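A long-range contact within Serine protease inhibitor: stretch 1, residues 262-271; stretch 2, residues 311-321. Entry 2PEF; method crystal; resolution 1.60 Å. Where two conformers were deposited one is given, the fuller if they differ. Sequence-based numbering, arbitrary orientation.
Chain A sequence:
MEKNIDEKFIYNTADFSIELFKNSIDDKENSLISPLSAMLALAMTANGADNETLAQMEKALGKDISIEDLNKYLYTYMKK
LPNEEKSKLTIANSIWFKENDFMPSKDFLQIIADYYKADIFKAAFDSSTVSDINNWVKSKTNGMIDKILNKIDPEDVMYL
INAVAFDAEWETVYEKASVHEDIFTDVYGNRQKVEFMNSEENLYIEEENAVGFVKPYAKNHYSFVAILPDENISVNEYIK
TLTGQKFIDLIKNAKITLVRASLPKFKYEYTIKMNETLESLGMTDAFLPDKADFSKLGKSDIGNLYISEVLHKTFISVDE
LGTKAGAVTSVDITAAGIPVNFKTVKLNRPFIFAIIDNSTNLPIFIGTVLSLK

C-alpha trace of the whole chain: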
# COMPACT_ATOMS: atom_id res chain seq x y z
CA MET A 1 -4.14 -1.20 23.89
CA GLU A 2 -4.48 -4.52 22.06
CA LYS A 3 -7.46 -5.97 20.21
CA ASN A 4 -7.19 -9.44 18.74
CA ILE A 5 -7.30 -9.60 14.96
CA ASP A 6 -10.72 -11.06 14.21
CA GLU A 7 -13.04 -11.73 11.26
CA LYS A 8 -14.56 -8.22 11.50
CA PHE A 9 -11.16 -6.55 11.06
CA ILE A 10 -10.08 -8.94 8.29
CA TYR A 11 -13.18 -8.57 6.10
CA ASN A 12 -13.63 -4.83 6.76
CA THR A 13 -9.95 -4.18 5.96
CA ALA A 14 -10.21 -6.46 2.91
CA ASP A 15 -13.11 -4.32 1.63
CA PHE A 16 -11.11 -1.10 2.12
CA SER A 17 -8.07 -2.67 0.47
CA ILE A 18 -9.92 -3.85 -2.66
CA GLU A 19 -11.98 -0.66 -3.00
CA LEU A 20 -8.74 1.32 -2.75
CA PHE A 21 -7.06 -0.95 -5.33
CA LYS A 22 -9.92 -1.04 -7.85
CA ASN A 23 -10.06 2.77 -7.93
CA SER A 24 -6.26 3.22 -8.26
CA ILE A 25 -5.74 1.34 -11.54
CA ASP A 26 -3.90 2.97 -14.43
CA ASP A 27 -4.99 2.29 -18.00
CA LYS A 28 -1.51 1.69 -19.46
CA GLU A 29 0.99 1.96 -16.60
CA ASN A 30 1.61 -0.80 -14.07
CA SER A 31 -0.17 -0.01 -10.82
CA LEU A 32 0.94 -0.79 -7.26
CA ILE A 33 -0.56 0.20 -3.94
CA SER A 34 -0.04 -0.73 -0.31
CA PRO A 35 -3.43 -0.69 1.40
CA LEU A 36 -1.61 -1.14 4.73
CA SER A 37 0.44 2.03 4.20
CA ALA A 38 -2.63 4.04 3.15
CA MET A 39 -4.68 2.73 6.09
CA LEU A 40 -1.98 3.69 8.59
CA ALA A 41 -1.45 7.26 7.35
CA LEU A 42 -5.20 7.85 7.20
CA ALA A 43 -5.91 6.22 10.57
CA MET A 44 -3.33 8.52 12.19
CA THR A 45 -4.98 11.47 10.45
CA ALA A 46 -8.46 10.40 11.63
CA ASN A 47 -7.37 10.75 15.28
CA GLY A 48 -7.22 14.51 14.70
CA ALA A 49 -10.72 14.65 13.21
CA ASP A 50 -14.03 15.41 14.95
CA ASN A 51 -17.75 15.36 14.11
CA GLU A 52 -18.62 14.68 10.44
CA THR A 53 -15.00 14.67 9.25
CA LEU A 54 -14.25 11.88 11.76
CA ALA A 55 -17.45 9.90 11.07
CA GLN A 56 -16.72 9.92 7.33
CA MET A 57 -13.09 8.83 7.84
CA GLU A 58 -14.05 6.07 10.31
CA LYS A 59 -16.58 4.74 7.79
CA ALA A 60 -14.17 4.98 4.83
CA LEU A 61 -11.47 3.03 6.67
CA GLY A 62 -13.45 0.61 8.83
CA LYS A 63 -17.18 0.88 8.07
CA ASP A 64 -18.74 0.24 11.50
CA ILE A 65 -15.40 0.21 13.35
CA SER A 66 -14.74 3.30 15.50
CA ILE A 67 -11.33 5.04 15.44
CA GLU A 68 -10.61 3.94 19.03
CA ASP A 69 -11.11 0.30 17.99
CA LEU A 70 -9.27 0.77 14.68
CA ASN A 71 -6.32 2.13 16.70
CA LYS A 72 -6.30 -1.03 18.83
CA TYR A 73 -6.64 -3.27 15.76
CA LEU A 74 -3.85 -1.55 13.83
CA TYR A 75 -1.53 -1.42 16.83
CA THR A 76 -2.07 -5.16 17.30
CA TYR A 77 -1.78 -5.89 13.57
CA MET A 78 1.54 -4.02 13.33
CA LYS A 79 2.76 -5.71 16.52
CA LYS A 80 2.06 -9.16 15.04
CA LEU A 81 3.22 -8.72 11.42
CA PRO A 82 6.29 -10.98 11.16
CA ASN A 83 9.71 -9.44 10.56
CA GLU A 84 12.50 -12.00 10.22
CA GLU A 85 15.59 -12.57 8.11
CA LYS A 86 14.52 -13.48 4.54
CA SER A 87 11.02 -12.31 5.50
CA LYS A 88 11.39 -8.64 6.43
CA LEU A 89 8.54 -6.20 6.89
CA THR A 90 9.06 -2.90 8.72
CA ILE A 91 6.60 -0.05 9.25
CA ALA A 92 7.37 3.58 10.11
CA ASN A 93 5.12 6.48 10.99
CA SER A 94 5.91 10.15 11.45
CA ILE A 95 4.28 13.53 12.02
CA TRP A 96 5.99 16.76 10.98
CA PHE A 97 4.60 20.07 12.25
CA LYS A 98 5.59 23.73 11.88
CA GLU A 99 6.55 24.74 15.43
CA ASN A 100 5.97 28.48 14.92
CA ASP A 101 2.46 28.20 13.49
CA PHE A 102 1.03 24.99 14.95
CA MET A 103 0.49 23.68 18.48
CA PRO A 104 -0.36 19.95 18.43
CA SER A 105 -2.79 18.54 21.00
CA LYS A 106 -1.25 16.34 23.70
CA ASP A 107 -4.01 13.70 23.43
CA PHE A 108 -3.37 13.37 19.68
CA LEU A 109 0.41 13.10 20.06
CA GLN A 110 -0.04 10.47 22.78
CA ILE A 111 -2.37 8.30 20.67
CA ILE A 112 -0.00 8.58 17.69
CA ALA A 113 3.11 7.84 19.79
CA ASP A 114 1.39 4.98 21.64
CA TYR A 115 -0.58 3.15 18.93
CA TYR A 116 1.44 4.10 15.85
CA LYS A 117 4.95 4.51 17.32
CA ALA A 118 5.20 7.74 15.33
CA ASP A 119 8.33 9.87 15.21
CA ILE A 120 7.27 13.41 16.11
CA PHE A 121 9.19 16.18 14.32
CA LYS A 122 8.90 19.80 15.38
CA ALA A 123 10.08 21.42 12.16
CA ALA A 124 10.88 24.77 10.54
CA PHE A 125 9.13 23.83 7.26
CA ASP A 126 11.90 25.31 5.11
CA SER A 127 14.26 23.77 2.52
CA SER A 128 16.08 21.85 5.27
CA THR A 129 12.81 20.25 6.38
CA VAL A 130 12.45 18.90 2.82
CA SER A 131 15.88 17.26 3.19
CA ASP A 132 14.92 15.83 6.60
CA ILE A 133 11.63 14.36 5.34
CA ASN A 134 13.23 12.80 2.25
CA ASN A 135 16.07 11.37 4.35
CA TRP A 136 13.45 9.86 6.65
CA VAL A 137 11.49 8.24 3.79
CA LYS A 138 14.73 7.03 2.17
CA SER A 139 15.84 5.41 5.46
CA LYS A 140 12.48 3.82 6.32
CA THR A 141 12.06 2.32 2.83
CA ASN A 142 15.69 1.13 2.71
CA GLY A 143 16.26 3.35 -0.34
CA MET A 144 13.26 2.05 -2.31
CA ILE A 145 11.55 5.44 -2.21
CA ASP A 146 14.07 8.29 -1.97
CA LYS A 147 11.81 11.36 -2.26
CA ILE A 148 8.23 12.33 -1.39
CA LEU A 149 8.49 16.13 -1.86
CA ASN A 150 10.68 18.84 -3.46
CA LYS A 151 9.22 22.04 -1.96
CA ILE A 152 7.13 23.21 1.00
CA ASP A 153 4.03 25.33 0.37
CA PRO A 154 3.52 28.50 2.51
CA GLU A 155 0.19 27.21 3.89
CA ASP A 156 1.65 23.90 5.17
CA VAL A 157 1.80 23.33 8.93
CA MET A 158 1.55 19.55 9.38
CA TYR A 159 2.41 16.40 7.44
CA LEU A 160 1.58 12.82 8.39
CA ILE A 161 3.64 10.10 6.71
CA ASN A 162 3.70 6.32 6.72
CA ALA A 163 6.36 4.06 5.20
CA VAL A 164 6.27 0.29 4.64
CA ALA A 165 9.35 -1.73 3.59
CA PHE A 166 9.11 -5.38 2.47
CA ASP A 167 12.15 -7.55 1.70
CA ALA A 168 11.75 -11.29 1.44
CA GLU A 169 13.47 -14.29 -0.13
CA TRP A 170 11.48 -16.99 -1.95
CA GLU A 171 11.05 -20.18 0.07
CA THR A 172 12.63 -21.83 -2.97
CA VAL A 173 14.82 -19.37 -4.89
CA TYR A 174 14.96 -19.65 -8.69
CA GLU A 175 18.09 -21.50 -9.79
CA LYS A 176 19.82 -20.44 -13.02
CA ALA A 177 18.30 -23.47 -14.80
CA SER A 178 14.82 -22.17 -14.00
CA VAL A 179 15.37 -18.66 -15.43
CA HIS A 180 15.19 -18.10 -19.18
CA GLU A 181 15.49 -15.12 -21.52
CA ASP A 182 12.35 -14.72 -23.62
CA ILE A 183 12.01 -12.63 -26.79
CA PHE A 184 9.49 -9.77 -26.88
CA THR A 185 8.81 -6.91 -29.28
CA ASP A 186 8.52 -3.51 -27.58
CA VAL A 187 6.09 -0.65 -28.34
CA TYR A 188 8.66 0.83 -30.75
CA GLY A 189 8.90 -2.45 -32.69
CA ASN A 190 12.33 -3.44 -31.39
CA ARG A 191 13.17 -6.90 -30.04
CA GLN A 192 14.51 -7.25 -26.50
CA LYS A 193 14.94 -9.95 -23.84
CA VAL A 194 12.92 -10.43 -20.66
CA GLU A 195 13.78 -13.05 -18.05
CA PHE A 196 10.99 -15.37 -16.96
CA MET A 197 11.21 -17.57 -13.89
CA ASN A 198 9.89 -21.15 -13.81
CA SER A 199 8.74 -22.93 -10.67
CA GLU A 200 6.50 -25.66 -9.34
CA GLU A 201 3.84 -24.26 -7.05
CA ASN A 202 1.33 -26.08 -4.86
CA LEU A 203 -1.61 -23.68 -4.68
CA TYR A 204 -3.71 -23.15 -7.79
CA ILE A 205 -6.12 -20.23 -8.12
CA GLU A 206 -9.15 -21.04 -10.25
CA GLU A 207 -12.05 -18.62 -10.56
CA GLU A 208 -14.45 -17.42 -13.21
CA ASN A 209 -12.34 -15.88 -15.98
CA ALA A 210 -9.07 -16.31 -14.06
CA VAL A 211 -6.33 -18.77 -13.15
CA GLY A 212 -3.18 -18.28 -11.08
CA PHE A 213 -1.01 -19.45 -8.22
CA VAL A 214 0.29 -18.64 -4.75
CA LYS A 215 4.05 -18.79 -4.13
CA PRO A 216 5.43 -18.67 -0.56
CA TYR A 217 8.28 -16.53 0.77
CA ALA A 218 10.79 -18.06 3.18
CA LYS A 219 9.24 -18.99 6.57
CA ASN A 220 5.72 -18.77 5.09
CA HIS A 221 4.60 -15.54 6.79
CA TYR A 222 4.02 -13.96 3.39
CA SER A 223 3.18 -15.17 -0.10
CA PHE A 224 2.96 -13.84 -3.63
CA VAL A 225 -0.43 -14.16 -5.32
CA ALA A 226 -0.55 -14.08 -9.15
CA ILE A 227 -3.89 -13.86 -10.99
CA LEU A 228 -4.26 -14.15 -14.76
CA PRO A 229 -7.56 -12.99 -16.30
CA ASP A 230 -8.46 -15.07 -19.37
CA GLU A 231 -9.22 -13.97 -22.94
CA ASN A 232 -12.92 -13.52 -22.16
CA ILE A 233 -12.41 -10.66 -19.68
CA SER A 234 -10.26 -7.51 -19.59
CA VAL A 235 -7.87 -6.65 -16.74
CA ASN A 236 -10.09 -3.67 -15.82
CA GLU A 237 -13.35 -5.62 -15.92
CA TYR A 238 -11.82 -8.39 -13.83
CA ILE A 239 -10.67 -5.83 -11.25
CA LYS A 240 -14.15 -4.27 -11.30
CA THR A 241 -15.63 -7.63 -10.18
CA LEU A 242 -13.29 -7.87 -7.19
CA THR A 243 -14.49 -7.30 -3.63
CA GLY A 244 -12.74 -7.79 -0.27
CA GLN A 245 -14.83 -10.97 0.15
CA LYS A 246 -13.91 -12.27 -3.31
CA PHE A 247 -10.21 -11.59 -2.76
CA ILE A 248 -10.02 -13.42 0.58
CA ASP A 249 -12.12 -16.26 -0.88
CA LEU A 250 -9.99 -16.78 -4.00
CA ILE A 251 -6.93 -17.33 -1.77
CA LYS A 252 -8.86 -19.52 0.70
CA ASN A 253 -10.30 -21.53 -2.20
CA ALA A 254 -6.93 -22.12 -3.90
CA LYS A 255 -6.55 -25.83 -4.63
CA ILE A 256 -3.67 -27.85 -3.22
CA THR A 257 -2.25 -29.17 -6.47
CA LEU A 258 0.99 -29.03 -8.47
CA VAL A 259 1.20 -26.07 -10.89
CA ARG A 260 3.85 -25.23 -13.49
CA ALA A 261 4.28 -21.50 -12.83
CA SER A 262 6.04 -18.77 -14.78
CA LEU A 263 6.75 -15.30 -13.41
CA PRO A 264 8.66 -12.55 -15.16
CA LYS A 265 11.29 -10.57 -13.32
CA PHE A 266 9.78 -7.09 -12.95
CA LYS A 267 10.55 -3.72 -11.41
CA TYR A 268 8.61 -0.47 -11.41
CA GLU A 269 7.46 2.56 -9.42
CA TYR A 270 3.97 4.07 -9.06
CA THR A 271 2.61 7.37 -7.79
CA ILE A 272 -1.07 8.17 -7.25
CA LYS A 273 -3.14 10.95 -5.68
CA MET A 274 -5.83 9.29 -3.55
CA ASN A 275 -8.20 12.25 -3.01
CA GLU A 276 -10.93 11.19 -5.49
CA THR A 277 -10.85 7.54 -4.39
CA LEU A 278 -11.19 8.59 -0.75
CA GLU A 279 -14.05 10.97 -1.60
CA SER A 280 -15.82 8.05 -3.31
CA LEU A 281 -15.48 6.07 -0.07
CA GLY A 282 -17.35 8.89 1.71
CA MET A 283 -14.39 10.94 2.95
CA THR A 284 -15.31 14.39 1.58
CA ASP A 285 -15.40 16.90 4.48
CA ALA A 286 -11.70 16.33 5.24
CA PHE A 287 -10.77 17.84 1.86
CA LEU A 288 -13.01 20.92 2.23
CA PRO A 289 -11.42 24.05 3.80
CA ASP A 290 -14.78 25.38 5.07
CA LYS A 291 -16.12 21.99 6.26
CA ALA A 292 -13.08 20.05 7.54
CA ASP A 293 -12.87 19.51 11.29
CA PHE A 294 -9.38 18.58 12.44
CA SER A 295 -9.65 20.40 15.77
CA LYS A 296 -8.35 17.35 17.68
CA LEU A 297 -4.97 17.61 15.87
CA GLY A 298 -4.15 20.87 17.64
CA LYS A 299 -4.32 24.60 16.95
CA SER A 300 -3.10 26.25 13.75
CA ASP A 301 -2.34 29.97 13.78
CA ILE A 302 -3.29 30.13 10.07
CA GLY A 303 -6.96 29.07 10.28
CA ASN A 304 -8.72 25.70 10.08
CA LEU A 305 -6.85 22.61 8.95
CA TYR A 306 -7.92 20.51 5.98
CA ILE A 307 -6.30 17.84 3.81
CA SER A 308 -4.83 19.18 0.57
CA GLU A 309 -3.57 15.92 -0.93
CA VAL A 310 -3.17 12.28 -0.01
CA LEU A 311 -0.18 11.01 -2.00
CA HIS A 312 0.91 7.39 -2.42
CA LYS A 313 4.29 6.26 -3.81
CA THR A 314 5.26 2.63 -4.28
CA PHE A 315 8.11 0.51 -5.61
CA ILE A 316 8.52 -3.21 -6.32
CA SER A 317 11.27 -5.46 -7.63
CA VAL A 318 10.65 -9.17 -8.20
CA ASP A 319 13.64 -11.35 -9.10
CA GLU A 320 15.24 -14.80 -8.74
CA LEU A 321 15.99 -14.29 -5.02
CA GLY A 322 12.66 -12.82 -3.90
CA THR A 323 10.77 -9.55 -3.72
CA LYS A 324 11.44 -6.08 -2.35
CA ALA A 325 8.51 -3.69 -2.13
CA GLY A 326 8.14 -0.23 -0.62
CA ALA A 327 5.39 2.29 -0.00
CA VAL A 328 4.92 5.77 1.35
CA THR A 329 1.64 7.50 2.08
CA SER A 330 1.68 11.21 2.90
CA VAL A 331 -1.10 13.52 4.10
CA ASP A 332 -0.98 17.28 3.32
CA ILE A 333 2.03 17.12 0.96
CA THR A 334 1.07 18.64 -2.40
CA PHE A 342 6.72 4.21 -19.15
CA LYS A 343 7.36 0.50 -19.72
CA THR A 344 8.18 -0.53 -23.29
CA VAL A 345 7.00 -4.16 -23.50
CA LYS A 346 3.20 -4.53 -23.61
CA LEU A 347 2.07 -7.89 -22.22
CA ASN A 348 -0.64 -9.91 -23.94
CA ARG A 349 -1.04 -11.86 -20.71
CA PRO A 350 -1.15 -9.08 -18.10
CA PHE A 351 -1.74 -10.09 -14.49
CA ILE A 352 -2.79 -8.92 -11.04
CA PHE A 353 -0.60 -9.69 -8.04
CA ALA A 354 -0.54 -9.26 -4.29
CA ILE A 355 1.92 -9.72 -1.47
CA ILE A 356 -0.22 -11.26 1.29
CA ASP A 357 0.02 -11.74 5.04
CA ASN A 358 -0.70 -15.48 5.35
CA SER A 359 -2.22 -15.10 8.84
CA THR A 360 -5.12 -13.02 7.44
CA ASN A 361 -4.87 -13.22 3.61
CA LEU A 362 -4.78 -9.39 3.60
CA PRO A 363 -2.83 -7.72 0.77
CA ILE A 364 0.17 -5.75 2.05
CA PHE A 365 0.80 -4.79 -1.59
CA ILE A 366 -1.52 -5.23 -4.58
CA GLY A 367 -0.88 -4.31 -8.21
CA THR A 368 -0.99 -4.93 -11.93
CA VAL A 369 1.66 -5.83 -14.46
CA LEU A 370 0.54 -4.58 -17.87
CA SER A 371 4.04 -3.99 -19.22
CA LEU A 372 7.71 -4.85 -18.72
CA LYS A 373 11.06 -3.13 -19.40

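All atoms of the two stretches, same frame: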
# COMPACT_ATOMS: atom_id res chain seq x y z
N SER A 262 5.07 -19.63 -14.13
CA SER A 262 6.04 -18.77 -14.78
C SER A 262 5.78 -17.32 -14.38
O SER A 262 4.66 -16.82 -14.52
CB SER A 262 5.97 -18.94 -16.30
OG SER A 262 6.72 -17.94 -16.97
N LEU A 263 6.83 -16.67 -13.89
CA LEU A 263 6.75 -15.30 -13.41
C LEU A 263 7.88 -14.48 -14.01
O LEU A 263 9.05 -14.85 -13.91
CB LEU A 263 6.83 -15.27 -11.88
CG LEU A 263 6.67 -13.93 -11.16
CD1 LEU A 263 5.25 -13.39 -11.34
CD2 LEU A 263 6.99 -14.09 -9.68
N PRO A 264 7.54 -13.35 -14.66
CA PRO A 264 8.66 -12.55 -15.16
C PRO A 264 9.34 -11.81 -14.02
O PRO A 264 8.70 -11.48 -13.03
CB PRO A 264 7.97 -11.52 -16.07
CG PRO A 264 6.60 -11.37 -15.48
CD PRO A 264 6.23 -12.74 -14.99
N LYS A 265 10.64 -11.55 -14.17
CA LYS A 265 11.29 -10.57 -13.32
C LYS A 265 10.67 -9.22 -13.68
O LYS A 265 10.49 -8.90 -14.86
CB LYS A 265 12.79 -10.54 -13.56
CG LYS A 265 13.50 -11.82 -13.17
CD LYS A 265 15.01 -11.64 -13.16
CE LYS A 265 15.71 -12.97 -12.96
NZ LYS A 265 17.20 -12.84 -13.08
N PHE A 266 10.30 -8.43 -12.67
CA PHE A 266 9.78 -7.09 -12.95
C PHE A 266 10.11 -6.08 -11.87
O PHE A 266 10.30 -6.44 -10.71
CB PHE A 266 8.27 -7.12 -13.28
CG PHE A 266 7.38 -7.50 -12.12
CD1 PHE A 266 6.88 -6.52 -11.27
CD2 PHE A 266 7.02 -8.83 -11.91
CE1 PHE A 266 6.05 -6.86 -10.20
CE2 PHE A 266 6.18 -9.18 -10.84
CZ PHE A 266 5.70 -8.19 -9.99
N LYS A 267 10.19 -4.82 -12.29
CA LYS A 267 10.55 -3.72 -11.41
C LYS A 267 9.90 -2.46 -11.94
O LYS A 267 10.03 -2.14 -13.13
CB LYS A 267 12.07 -3.55 -11.37
CG LYS A 267 12.56 -2.50 -10.39
CD LYS A 267 14.07 -2.32 -10.48
NZ LYS A 267 15.93 -3.87 -7.25
N TYR A 268 9.21 -1.75 -11.06
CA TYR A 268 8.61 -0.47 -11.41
C TYR A 268 8.21 0.34 -10.18
O TYR A 268 8.19 -0.17 -9.05
CB TYR A 268 7.40 -0.64 -12.35
CG TYR A 268 6.21 -1.35 -11.73
CD1 TYR A 268 5.22 -0.63 -11.05
CD2 TYR A 268 6.08 -2.73 -11.82
CE1 TYR A 268 4.13 -1.28 -10.48
CE2 TYR A 268 4.99 -3.39 -11.27
CZ TYR A 268 4.02 -2.66 -10.60
OH TYR A 268 2.95 -3.32 -10.05
N GLU A 269 7.92 1.61 -10.43
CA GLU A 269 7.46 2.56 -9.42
C GLU A 269 6.07 3.05 -9.81
O GLU A 269 5.69 3.00 -10.99
CB GLU A 269 8.42 3.74 -9.34
CG GLU A 269 9.85 3.37 -8.97
CD GLU A 269 10.83 4.53 -9.11
OE1 GLU A 269 10.63 5.39 -10.00
OE2 GLU A 269 11.80 4.58 -8.32
N TYR A 270 5.32 3.54 -8.83
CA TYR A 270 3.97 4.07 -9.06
C TYR A 270 3.67 5.19 -8.08
O TYR A 270 4.00 5.12 -6.90
CB TYR A 270 2.92 2.96 -8.92
CG TYR A 270 1.53 3.30 -9.42
CD1 TYR A 270 1.30 3.63 -10.75
CD2 TYR A 270 0.43 3.24 -8.55
CE1 TYR A 270 0.02 3.91 -11.21
CE2 TYR A 270 -0.86 3.52 -9.01
CZ TYR A 270 -1.05 3.86 -10.33
OH TYR A 270 -2.33 4.14 -10.79
N THR A 271 3.03 6.24 -8.60
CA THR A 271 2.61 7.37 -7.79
C THR A 271 1.16 7.71 -8.11
O THR A 271 0.79 7.85 -9.27
CB THR A 271 3.55 8.58 -8.00
OG1 THR A 271 4.89 8.20 -7.66
CG2 THR A 271 3.13 9.76 -7.13
N LEU A 311 -1.08 11.51 -0.96
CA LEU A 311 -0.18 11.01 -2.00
C LEU A 311 0.37 9.64 -1.62
O LEU A 311 0.73 9.41 -0.46
CB LEU A 311 0.96 12.00 -2.25
CG LEU A 311 1.89 11.80 -3.45
CD1 LEU A 311 1.18 12.03 -4.77
CD2 LEU A 311 3.11 12.71 -3.33
N HIS A 312 0.44 8.75 -2.60
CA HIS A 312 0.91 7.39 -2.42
C HIS A 312 2.02 7.12 -3.43
O HIS A 312 1.83 7.35 -4.62
CB HIS A 312 -0.26 6.42 -2.65
CG HIS A 312 -0.06 5.08 -2.01
ND1 HIS A 312 0.01 3.90 -2.73
CD2 HIS A 312 0.06 4.72 -0.71
CE1 HIS A 312 0.17 2.89 -1.90
NE2 HIS A 312 0.21 3.36 -0.67
N LYS A 313 3.16 6.64 -2.95
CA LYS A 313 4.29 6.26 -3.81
C LYS A 313 4.69 4.84 -3.47
O LYS A 313 4.84 4.49 -2.30
CB LYS A 313 5.50 7.18 -3.59
CG LYS A 313 5.37 8.57 -4.17
CD LYS A 313 6.73 9.30 -4.21
CE LYS A 313 7.71 8.63 -5.17
NZ LYS A 313 8.89 9.50 -5.46
N THR A 314 4.88 4.02 -4.50
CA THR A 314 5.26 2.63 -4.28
C THR A 314 6.38 2.20 -5.22
O THR A 314 6.62 2.83 -6.25
CB THR A 314 4.08 1.68 -4.49
OG1 THR A 314 3.53 1.90 -5.79
CG2 THR A 314 2.99 1.92 -3.43
N PHE A 315 7.03 1.11 -4.84
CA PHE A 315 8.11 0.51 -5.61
C PHE A 315 8.08 -0.99 -5.38
O PHE A 315 7.78 -1.45 -4.28
CB PHE A 315 9.46 1.07 -5.16
CG PHE A 315 10.65 0.29 -5.66
CD1 PHE A 315 11.24 0.61 -6.88
CD2 PHE A 315 11.16 -0.77 -4.92
CE1 PHE A 315 12.33 -0.12 -7.35
CE2 PHE A 315 12.26 -1.50 -5.38
CZ PHE A 315 12.84 -1.18 -6.60
N ILE A 316 8.37 -1.76 -6.43
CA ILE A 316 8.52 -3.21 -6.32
C ILE A 316 9.62 -3.72 -7.25
O ILE A 316 9.81 -3.20 -8.35
CB ILE A 316 7.19 -3.97 -6.61
CG1 ILE A 316 7.34 -5.46 -6.29
CG2 ILE A 316 6.73 -3.74 -8.07
CD1 ILE A 316 6.04 -6.18 -6.02
N SER A 317 10.34 -4.73 -6.78
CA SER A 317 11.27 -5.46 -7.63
C SER A 317 11.13 -6.94 -7.30
O SER A 317 11.32 -7.35 -6.16
CB SER A 317 12.71 -4.98 -7.41
OG SER A 317 13.60 -5.62 -8.31
N VAL A 318 10.77 -7.72 -8.31
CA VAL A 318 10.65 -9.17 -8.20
C VAL A 318 11.77 -9.81 -9.03
O VAL A 318 11.92 -9.53 -10.21
CB VAL A 318 9.27 -9.66 -8.71
CG1 VAL A 318 9.24 -11.18 -8.86
CG2 VAL A 318 8.16 -9.20 -7.77
N ASP A 319 12.56 -10.67 -8.39
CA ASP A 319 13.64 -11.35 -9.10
C ASP A 319 13.81 -12.80 -8.65
O ASP A 319 12.91 -13.38 -8.04
CB ASP A 319 14.97 -10.57 -8.98
CG ASP A 319 15.47 -10.44 -7.54
OD1 ASP A 319 15.00 -11.17 -6.63
OD2 ASP A 319 16.35 -9.59 -7.32
N GLU A 320 14.97 -13.38 -8.98
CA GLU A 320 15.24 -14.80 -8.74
C GLU A 320 15.38 -15.13 -7.24
O GLU A 320 15.08 -16.24 -6.82
CB GLU A 320 16.48 -15.26 -9.54
CG GLU A 320 17.84 -14.73 -9.05
CD GLU A 320 18.08 -13.24 -9.29
OE1 GLU A 320 17.37 -12.61 -10.11
OE2 GLU A 320 19.00 -12.69 -8.64
N LEU A 321 15.80 -14.13 -6.46
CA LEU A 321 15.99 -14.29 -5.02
C LEU A 321 14.71 -14.07 -4.21
O LEU A 321 14.49 -14.73 -3.20
CB LEU A 321 17.11 -13.36 -4.52
CG LEU A 321 17.52 -13.34 -3.05
CD1 LEU A 321 18.18 -14.64 -2.63
CD2 LEU A 321 18.46 -12.17 -2.78

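The methyl carbon CG2 of Ile316 is shared by two aromatic rings of the neighbouring strand: it lies 3.7 Å from CE2 of Tyr268, over the face of that ring, and 3.8 Å from CE1 of Phe266. Both aromatic side chains adopt the p rotamer, and although their CA-to-CB bonds point to the face of the sheet that also carries Ile316 and Val318, the ends of both rings come nearer to the opposing strand. Val318 completes the cluster, with its CG2 over one face of the Phe266 ring, 3.5 Å from CZ, while its CG1 meets Leu263 CD2 at 3.8 Å. Ile316 CG2 over the Tyr268 ring and Val318 CG2 over the Phe266 ring, each 3.9 Å from the ring centroid, make CH-pi interactions, in which weakly polarised C-H groups approach the pi electrons of the rings.

The framework is an antiparallel pairing of strands 266-271 and 311-318, their directions 174° apart. Three pairs are joined by reciprocal backbone hydrogen bonds. Phe266 N donates to Val318 O (3.1 Å) and Val318 N to Phe266 O (2.8 Å); Tyr268 and Ile316 repeat the pattern, as do Tyr270 and Thr314, where Thr314 N reaches Tyr270 O at 2.8 Å. At the intervening non-hydrogen-bonded pairs the CA atoms come closer, 4.2 Å between Lys267 CA and Ser317 CA, and CA-H...O contacts such as Lys267 CA to Ile316 O (3.2 Å) supplement the ladder.

The opposite face carries Lys267, Glu269 and Thr271 against Ser317, Phe315 and Lys313. Here aliphatic segments of polar side chains cover apolar surface: Glu269 CG lies at the edge of the Phe315 ring, 3.7 Å from CD1, and Thr271 CG2 reaches Leu311 CD1 at 3.8 Å. Beyond the paired strands, the extended Lys265 side chain carries its NZ to within 3.0 Å of Glu320 OE1, forming a salt bridge that joins the two loop residues.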